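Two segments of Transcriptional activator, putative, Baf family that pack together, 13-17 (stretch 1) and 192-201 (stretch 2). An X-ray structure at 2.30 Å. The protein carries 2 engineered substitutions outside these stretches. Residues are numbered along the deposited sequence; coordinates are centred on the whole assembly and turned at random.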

ATOM      1  N   ALA B  13      21.583 -10.870   1.553  1.00 51.75           N
ATOM      2  CA  ALA B  13      22.767 -10.153   1.999  1.00 51.28           C
ATOM      3  C   ALA B  13      23.374  -9.642   0.692  1.00 52.12           C
ATOM      4  O   ALA B  13      23.602 -10.407  -0.258  1.00 53.20           O
ATOM      5  CB  ALA B  13      23.704 -11.043   2.766  1.00 49.23           C
ATOM      6  N   ASN B  14      23.515  -8.324   0.632  1.00 52.32           N
ATOM      7  CA  ASN B  14      24.150  -7.641  -0.446  1.00 52.37           C
ATOM      8  C   ASN B  14      25.576  -7.331  -0.028  1.00 52.63           C
ATOM      9  O   ASN B  14      25.812  -6.763   1.041  1.00 51.52           O
ATOM     10  CB  ASN B  14      23.392  -6.357  -0.742  1.00 51.63           C
ATOM     11  CG  ASN B  14      21.894  -6.583  -0.912  1.00 54.98           C
ATOM     12  OD1 ASN B  14      21.083  -5.806  -0.363  1.00 56.41           O
ATOM     13  ND2 ASN B  14      21.503  -7.628  -1.688  1.00 53.23           N
ATOM     14  N   PHE B  15      26.512  -7.742  -0.880  1.00 54.09           N
ATOM     15  CA  PHE B  15      27.959  -7.550  -0.675  1.00 55.10           C
ATOM     16  C   PHE B  15      28.524  -6.529  -1.656  1.00 56.73           C
ATOM     17  O   PHE B  15      28.021  -6.387  -2.763  1.00 55.88           O
ATOM     18  CB  PHE B  15      28.672  -8.855  -0.973  1.00 53.89           C
ATOM     19  CG  PHE B  15      28.474  -9.912   0.050  1.00 51.07           C
ATOM     20  CD1 PHE B  15      29.399 -10.065   1.077  1.00 46.11           C
ATOM     21  CD2 PHE B  15      27.367 -10.762  -0.013  1.00 46.43           C
ATOM     22  CE1 PHE B  15      29.228 -11.063   2.024  1.00 48.30           C
ATOM     23  CE2 PHE B  15      27.178 -11.757   0.916  1.00 48.68           C
ATOM     24  CZ  PHE B  15      28.134 -11.931   1.948  1.00 49.29           C
ATOM     25  N   LEU B  16      29.591  -5.853  -1.250  1.00 59.66           N
ATOM     26  CA  LEU B  16      30.405  -5.024  -2.157  1.00 61.85           C
ATOM     27  C   LEU B  16      31.913  -5.247  -1.889  1.00 64.07           C
ATOM     28  O   LEU B  16      32.350  -5.233  -0.730  1.00 64.69           O
ATOM     29  CB  LEU B  16      30.048  -3.550  -2.040  1.00 61.44           C
ATOM     30  CG  LEU B  16      30.711  -2.517  -2.981  1.00 61.63           C
ATOM     31  CD1 LEU B  16      30.258  -2.706  -4.415  1.00 64.25           C
ATOM     32  CD2 LEU B  16      30.500  -1.046  -2.566  1.00 61.94           C
ATOM     33  N   ASP B  17      32.683  -5.441  -2.964  1.00 66.58           N
ATOM     34  CA  ASP B  17      34.156  -5.649  -2.954  1.00 69.31           C
ATOM     35  C   ASP B  17      35.069  -4.456  -3.430  1.00 70.25           C
ATOM     36  O   ASP B  17      34.670  -3.556  -4.229  1.00 71.16           O
ATOM     37  CB  ASP B  17      34.472  -6.862  -3.804  1.00 69.97           C
ATOM     38  CG  ASP B  17      34.989  -8.033  -2.983  1.00 73.97           C
ATOM     39  OD1 ASP B  17      36.038  -7.882  -2.278  1.00 78.84           O
ATOM     40  OD2 ASP B  17      34.375  -9.116  -3.077  1.00 74.66           O
ATOM     41  N   LYS B 192      22.098   3.116  -6.538  1.00 61.97           N
ATOM     42  CA  LYS B 192      22.001   1.728  -6.114  1.00 61.39           C
ATOM     43  C   LYS B 192      22.792   1.475  -4.847  1.00 61.15           C
ATOM     44  O   LYS B 192      22.458   0.575  -4.071  1.00 61.23           O
ATOM     45  CB  LYS B 192      22.553   0.841  -7.233  1.00 61.75           C
ATOM     46  CG  LYS B 192      22.560  -0.657  -6.972  1.00 62.29           C
ATOM     47  CD  LYS B 192      23.176  -1.376  -8.157  1.00 62.61           C
ATOM     48  CE  LYS B 192      22.814  -2.837  -8.133  1.00 67.19           C
ATOM     49  NZ  LYS B 192      23.894  -3.631  -8.856  1.00 73.63           N
ATOM     50  N   LEU B 193      23.839   2.262  -4.644  1.00 59.71           N
ATOM     51  CA  LEU B 193      24.761   2.016  -3.564  1.00 59.78           C
ATOM     52  C   LEU B 193      24.649   2.977  -2.392  1.00 58.89           C
ATOM     53  O   LEU B 193      25.613   3.147  -1.672  1.00 60.02           O
ATOM     54  CB  LEU B 193      26.205   2.038  -4.074  1.00 60.46           C
ATOM     55  CG  LEU B 193      26.644   1.252  -5.318  1.00 62.60           C
ATOM     56  CD1 LEU B 193      27.986   1.794  -5.807  1.00 65.40           C
ATOM     57  CD2 LEU B 193      26.769  -0.233  -5.084  1.00 63.54           C
ATOM     58  N   LEU B 194      23.489   3.575  -2.156  1.00 57.51           N
ATOM     59  CA  LEU B 194      23.376   4.524  -1.048  1.00 56.84           C
ATOM     60  C   LEU B 194      23.890   4.026   0.315  1.00 57.07           C
ATOM     61  O   LEU B 194      24.565   4.763   1.062  1.00 58.36           O
ATOM     62  CB  LEU B 194      21.937   5.003  -0.863  1.00 55.35           C
ATOM     63  CG  LEU B 194      21.634   6.390  -1.346  1.00 54.67           C
ATOM     64  CD1 LEU B 194      20.440   6.887  -0.590  1.00 47.37           C
ATOM     65  CD2 LEU B 194      22.883   7.377  -1.165  1.00 54.13           C
ATOM     66  N   ILE B 195      23.530   2.791   0.630  1.00 56.12           N
ATOM     67  CA  ILE B 195      23.766   2.197   1.921  1.00 54.64           C
ATOM     68  C   ILE B 195      25.260   1.952   2.048  1.00 54.53           C
ATOM     69  O   ILE B 195      25.846   2.287   3.061  1.00 53.91           O
ATOM     70  CB  ILE B 195      22.909   0.885   2.092  1.00 53.27           C
ATOM     71  CG1 ILE B 195      21.468   1.251   2.405  1.00 53.09           C
ATOM     72  CG2 ILE B 195      23.388   0.059   3.226  1.00 51.34           C
ATOM     73  CD1 ILE B 195      20.570   0.063   2.682  1.00 53.89           C
ATOM     74  N   PHE B 196      25.858   1.351   1.020  1.00 54.81           N
ATOM     75  CA  PHE B 196      27.294   1.058   1.022  1.00 54.80           C
ATOM     76  C   PHE B 196      28.135   2.327   1.085  1.00 56.08           C
ATOM     77  O   PHE B 196      29.287   2.269   1.522  1.00 56.80           O
ATOM     78  CB  PHE B 196      27.696   0.262  -0.224  1.00 54.55           C
ATOM     79  CG  PHE B 196      27.337  -1.168  -0.175  1.00 53.26           C
ATOM     80  CD1 PHE B 196      27.772  -1.981   0.871  1.00 51.70           C
ATOM     81  CD2 PHE B 196      26.565  -1.728  -1.193  1.00 56.50           C
ATOM     82  CE1 PHE B 196      27.427  -3.330   0.922  1.00 51.22           C
ATOM     83  CE2 PHE B 196      26.212  -3.085  -1.164  1.00 54.11           C
ATOM     84  CZ  PHE B 196      26.650  -3.891  -0.095  1.00 54.39           C
ATOM     85  N   ARG B 197      27.592   3.446   0.606  1.00 56.68           N
ATOM     86  CA  ARG B 197      28.215   4.763   0.794  1.00 59.05           C
ATOM     87  C   ARG B 197      28.193   5.239   2.275  1.00 58.03           C
ATOM     88  O   ARG B 197      29.188   5.758   2.780  1.00 58.74           O
ATOM     89  CB  ARG B 197      27.554   5.824  -0.103  1.00 58.63           C
ATOM     90  CG  ARG B 197      27.763   5.628  -1.600  1.00 62.74           C
ATOM     91  CD  ARG B 197      27.402   6.912  -2.449  1.00 64.03           C
ATOM     92  NE  ARG B 197      28.348   7.080  -3.570  1.00 74.82           N
ATOM     93  CZ  ARG B 197      28.668   8.245  -4.154  1.00 77.80           C
ATOM     94  NH1 ARG B 197      28.115   9.406  -3.771  1.00 77.00           N
ATOM     95  NH2 ARG B 197      29.546   8.247  -5.151  1.00 79.83           N
ATOM     96  N   GLY B 198      27.064   5.072   2.963  1.00 56.59           N
ATOM     97  CA  GLY B 198      27.018   5.246   4.419  1.00 55.39           C
ATOM     98  C   GLY B 198      28.041   4.392   5.140  1.00 54.88           C
ATOM     99  O   GLY B 198      28.810   4.895   5.987  1.00 55.76           O
ATOM    100  N   MET B 199      28.076   3.098   4.807  1.00 54.53           N
ATOM    101  CA  MET B 199      29.119   2.193   5.335  1.00 52.56           C
ATOM    102  C   MET B 199      30.563   2.639   4.981  1.00 55.81           C
ATOM    103  O   MET B 199      31.463   2.571   5.811  1.00 55.56           O
ATOM    104  CB  MET B 199      28.870   0.764   4.886  1.00 52.10           C
ATOM    105  CG  MET B 199      27.470   0.189   5.250  1.00 51.09           C
ATOM    106  SD  MET B 199      27.226  -1.474   4.551  1.00 42.89           S
ATOM    107  CE  MET B 199      28.289  -2.305   5.589  1.00 39.53           C
ATOM    108  N   LYS B 200      30.773   3.081   3.742  1.00 58.23           N
ATOM    109  CA  LYS B 200      32.065   3.593   3.305  1.00 60.84           C
ATOM    110  C   LYS B 200      32.459   4.768   4.197  1.00 61.24           C
ATOM    111  O   LYS B 200      33.589   4.829   4.682  1.00 61.69           O
ATOM    112  CB  LYS B 200      31.992   4.065   1.833  1.00 61.28           C
ATOM    113  CG  LYS B 200      33.100   3.488   0.961  1.00 63.85           C
ATOM    114  CD  LYS B 200      32.526   2.788  -0.270  1.00 67.74           C
ATOM    115  CE  LYS B 200      33.538   1.798  -0.912  1.00 72.12           C
ATOM    116  NZ  LYS B 200      33.309   1.586  -2.411  1.00 70.22           N
ATOM    117  N   LYS B 201      31.510   5.683   4.416  1.00 62.22           N
ATOM    118  CA  LYS B 201      31.717   6.858   5.261  1.00 62.34           C
ATOM    119  C   LYS B 201      32.079   6.485   6.664  1.00 62.59           C
ATOM    120  O   LYS B 201      32.940   7.138   7.257  1.00 63.66           O
ATOM    121  CB  LYS B 201      30.509   7.791   5.259  1.00 62.39           C
ATOM    122  CG  LYS B 201      30.660   9.034   6.164  1.00 62.80           C
ATOM    123  CD  LYS B 201      29.534  10.082   5.965  1.00 63.37           C
ATOM    124  CE  LYS B 201      29.222  10.870   7.322  1.00 65.98           C
ATOM    125  NZ  LYS B 201      28.142  11.962   7.282  1.00 65.03           N
TER

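The contact is a small, largely apolar packing of a helix against a strand, centred on Leu16 and Phe196 and held by van der Waals and CH-pi contacts, with no hydrogen bond passing between the two stretches. The summed buried surface is 264 Å², of which Leu16 contributes 95 Å² and Phe196 88 Å², so these two residues account for most of it.

Strand 13-16 and helix 194-201 approach to 10.1 Å between axes, and their N-to-C directions differ by 58°. At this separation the backbones do not meet, and side chains must fill the gap; the nearest CA atoms, Leu16 CA and Phe196 CA, are 7.5 Å apart. Five backbone hydrogen bonds, each from the N of one residue to the O four residues earlier, hold the helix, from Arg197 N to Leu193 O (3.0 Å) through Lys201 N to Arg197 O (2.8 Å). Leu193 occupies the N-cap position.

On the strand, the CA-to-CB bonds alternate: those of Asn14 and Leu16 point toward the helix, whereas that of Phe15 points away. Phe196 answers from the helix with its own CA-to-CB bond directed toward the strand and chi1 in the m well (-77°), which carries its ring to the strand backbone.

The ring makes two distinct kinds of contact. Over one face sits Leu16 CB, 3.7 Å from the Phe196 ring centroid and only 3° off the ring normal, so an aliphatic carbon lies almost centrally above the pi system, the geometry expected of a CH-pi interaction. At the ring edge, near its plane, Asn14 O lies 3.2 Å from Phe196 CZ. There the electropositive rim of the aromatic ring meets the partial negative charge of a carbonyl oxygen, a favourable electrostatic pairing. The side chain of Asn14 adds a looser approach, CB to Phe196 CZ at 4.1 Å, while its ND2 is hydrogen-bonded elsewhere in the structure.

Leu16, with chi1 t and chi2 p, reaches beyond the ring. Its CD2 packs 3.9 Å from Phe196 CB, and its CD1 lies 4.3 Å from Leu193 CD2, a looser apolar contact three residues before Phe196 in stretch 2. The CA-to-CB bond of Leu193 points sideways, but the end of the side chain comes nearer to the strand. Lys200, one helical turn after Phe196, behaves similarly: its CA-to-CB bond is sideways, yet the end of its long side chain comes nearer, with Lys200 NZ 3.9 Å from Leu16 CD2. Because a methyl carbon offers no acceptor, this is proximity alone rather than a polar bond.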